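Local coordinates for MgGH51 (Meripilus giganteus, PDB 6ZPY), which probably removes alpha-L-arabinofuranosyl residues from arabinose-containing polysaccharides as a family GH51 alpha-L-arabinofuranosidase, at residues Tyr402-Trp407 and Thr435-Leu440. Residues are numbered along the deposited sequence; the frame is centred on the assembly and turned at random.
With AHR (alpha-L-arabinofuranose), chain F.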
loop_
_atom_site.group_PDB
_atom_site.type_symbol
_atom_site.label_atom_id
_atom_site.label_comp_id
_atom_site.label_asym_id
_atom_site.label_seq_id
_atom_site.Cartn_x
_atom_site.Cartn_y
_atom_site.Cartn_z
ATOM N N TYR A 402 3.719 -16.146 -7.081
ATOM C CA TYR A 402 3.333 -16.601 -5.732
ATOM C C TYR A 402 3.626 -18.086 -5.661
ATOM O O TYR A 402 3.136 -18.831 -6.516
ATOM C CB TYR A 402 1.877 -16.275 -5.497
ATOM C CG TYR A 402 1.590 -14.804 -5.483
ATOM C CD1 TYR A 402 1.960 -13.991 -4.432
ATOM C CD2 TYR A 402 0.985 -14.199 -6.559
ATOM C CE1 TYR A 402 1.645 -12.648 -4.406
ATOM C CE2 TYR A 402 0.719 -12.845 -6.580
ATOM C CZ TYR A 402 1.015 -12.070 -5.484
ATOM O OH TYR A 402 0.727 -10.755 -5.469
ATOM N N GLN A 403 4.501 -18.480 -4.751
ATOM C CA GLN A 403 5.046 -19.849 -4.776
ATOM C C GLN A 403 5.436 -20.257 -3.354
ATOM O O GLN A 403 5.187 -19.518 -2.405
ATOM C CB GLN A 403 6.189 -19.920 -5.789
ATOM C CG GLN A 403 5.825 -20.654 -7.062
ATOM C CD GLN A 403 5.497 -22.120 -6.871
ATOM O OE1 GLN A 403 5.743 -22.728 -5.824
ATOM N NE2 GLN A 403 5.014 -22.738 -7.951
ATOM N N THR A 404 6.054 -21.388 -3.238
ATOM C CA THR A 404 6.484 -21.936 -1.929
ATOM C C THR A 404 7.831 -21.316 -1.607
ATOM O O THR A 404 8.568 -20.880 -2.494
ATOM C CB THR A 404 6.614 -23.461 -1.963
ATOM O OG1 THR A 404 7.671 -23.784 -2.875
ATOM C CG2 THR A 404 5.322 -24.157 -2.326
ATOM N N PRO A 405 8.213 -21.314 -0.324
ATOM C CA PRO A 405 9.537 -20.833 0.047
ATOM C C PRO A 405 10.633 -21.573 -0.732
ATOM O O PRO A 405 11.599 -20.959 -1.189
ATOM C CB PRO A 405 9.595 -21.117 1.561
ATOM C CG PRO A 405 8.146 -20.975 1.985
ATOM C CD PRO A 405 7.334 -21.541 0.836
ATOM N N THR A 406 10.446 -22.866 -0.876
ATOM C CA THR A 406 11.416 -23.733 -1.560
ATOM C C THR A 406 11.555 -23.294 -3.011
ATOM O O THR A 406 12.680 -23.255 -3.531
ATOM C CB THR A 406 11.044 -25.190 -1.362
ATOM O OG1 THR A 406 11.179 -25.450 0.030
ATOM C CG2 THR A 406 11.949 -26.099 -2.173
ATOM N N TRP A 407 10.431 -23.000 -3.650
ATOM C CA TRP A 407 10.451 -22.604 -5.069
ATOM C C TRP A 407 11.367 -21.386 -5.181
ATOM O O TRP A 407 12.134 -21.304 -6.137
ATOM C CB TRP A 407 9.034 -22.328 -5.571
ATOM C CG TRP A 407 8.994 -21.909 -7.006
ATOM C CD1 TRP A 407 8.751 -22.728 -8.078
ATOM C CD2 TRP A 407 9.302 -20.607 -7.551
ATOM N NE1 TRP A 407 8.842 -22.012 -9.238
ATOM C CE2 TRP A 407 9.191 -20.721 -8.958
ATOM C CE3 TRP A 407 9.617 -19.361 -7.011
ATOM C CZ2 TRP A 407 9.433 -19.640 -9.803
ATOM C CZ3 TRP A 407 9.866 -18.294 -7.839
ATOM C CH2 TRP A 407 9.756 -18.435 -9.221
ATOM N N THR A 435 3.316 -23.439 2.041
ATOM C CA THR A 435 4.241 -24.583 1.984
ATOM C C THR A 435 3.654 -25.720 1.149
ATOM O O THR A 435 4.324 -26.727 1.006
ATOM C CB THR A 435 4.610 -25.038 3.389
ATOM O OG1 THR A 435 3.414 -25.273 4.113
ATOM C CG2 THR A 435 5.474 -24.008 4.079
ATOM N N ASN A 436 2.464 -25.533 0.604
ATOM C CA ASN A 436 1.760 -26.601 -0.123
ATOM C C ASN A 436 1.801 -26.309 -1.612
ATOM O O ASN A 436 0.960 -25.572 -2.087
ATOM C CB ASN A 436 0.334 -26.698 0.377
ATOM C CG ASN A 436 -0.375 -27.884 -0.213
ATOM O OD1 ASN A 436 0.143 -28.557 -1.107
ATOM N ND2 ASN A 436 -1.582 -28.100 0.277
ATOM N N ALA A 437 2.715 -26.949 -2.326
ATOM C CA ALA A 437 2.889 -26.743 -3.778
ATOM C C ALA A 437 1.599 -27.130 -4.520
ATOM O O ALA A 437 1.370 -26.596 -5.592
ATOM C CB ALA A 437 4.058 -27.562 -4.257
ATOM N N ASN A 438 0.813 -28.055 -3.959
ATOM C CA ASN A 438 -0.423 -28.630 -4.572
ATOM C C ASN A 438 -1.609 -27.681 -4.395
ATOM O O ASN A 438 -2.616 -27.915 -5.023
ATOM C CB ASN A 438 -0.765 -29.987 -3.956
ATOM C CG ASN A 438 0.388 -30.972 -3.961
ATOM O OD1 ASN A 438 0.977 -31.204 -5.018
ATOM N ND2 ASN A 438 0.653 -31.605 -2.823
ATOM N N ASP A 439 -1.516 -26.635 -3.577
ATOM C CA ASP A 439 -2.704 -25.778 -3.273
ATOM C C ASP A 439 -2.208 -24.442 -2.734
ATOM O O ASP A 439 -2.397 -24.165 -1.566
ATOM C CB ASP A 439 -3.650 -26.492 -2.294
ATOM C CG ASP A 439 -4.980 -25.786 -2.078
ATOM O OD1 ASP A 439 -5.308 -24.843 -2.874
ATOM O OD2 ASP A 439 -5.709 -26.208 -1.139
ATOM N N LEU A 440 -1.498 -23.695 -3.573
ATOM C CA LEU A 440 -0.781 -22.486 -3.140
ATOM C C LEU A 440 -1.728 -21.435 -2.579
ATOM O O LEU A 440 -1.334 -20.726 -1.669
ATOM C CB LEU A 440 -0.059 -21.894 -4.344
ATOM C CG LEU A 440 1.181 -22.647 -4.812
ATOM C CD1 LEU A 440 1.639 -22.070 -6.149
ATOM C CD2 LEU A 440 2.283 -22.573 -3.749
HETATM O O5 AHR F . -1.347 -9.218 -4.392
HETATM C C5 AHR F . -2.710 -9.749 -4.570
HETATM C C4 AHR F . -3.194 -10.011 -6.016
HETATM O O4 AHR F . -2.289 -10.916 -6.715
HETATM C C3 AHR F . -3.124 -8.803 -6.907
HETATM O O3 AHR F . -4.168 -7.860 -6.815
HETATM C C2 AHR F . -3.038 -9.427 -8.353
HETATM O O2 AHR F . -2.500 -8.440 -9.249
HETATM C C1 AHR F . -2.305 -10.768 -8.159
HETATM O O1 AHR F . -3.300 -11.714 -8.649
#
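The carbonyl oxygen of Tyr402 meets Leu440: Leu440 CD1 lies 3.6 Å from Tyr402 O. The Tyr402 ring leads the other way, into the sugar site. There Tyr402 OH accepts a hydrogen bond from O5 of the bound arabinofuranose at 2.8 Å and is also hydrogen-bonded to Glu429 OE1. Gln403 bends at chi2 (-64°), which brings OE1 back to Thr404 N. Gln403 OE1 accepts from Thr404 N at 2.9 Å, with the donor tilted 19° from the carbonyl plane. Leu440 CD1 packs on this amide, 3.9 Å from Gln403 NE2, and Gln403 CG lies over one face of the Trp407 ring, toward its rim. With an alanine here, Thr404 N is likely to lose its acceptor, and Leu440 and the indole part of their cover. Thr404 divides its two branches. Thr404 CG2 reaches across to Leu440 CD2 at 3.7 Å and to Ala437 CB at 4.1 Å. Thr404 OG1 accepts from Trp407 N at 3.0 Å and so caps helix 405-410. Pro405 CD only brushes Thr435 CG2. Asn436 OD1 accepts from Asn438 N, an Asx turn opening the type I turn Asn436-Asp439; Asn436 ND2 bonds to Asp446 O. This is a strand-to-helix junction at the C-terminal end of a strand in a clan GH-A (beta/alpha)8 barrel, whose Tyr402 reaches into the active site.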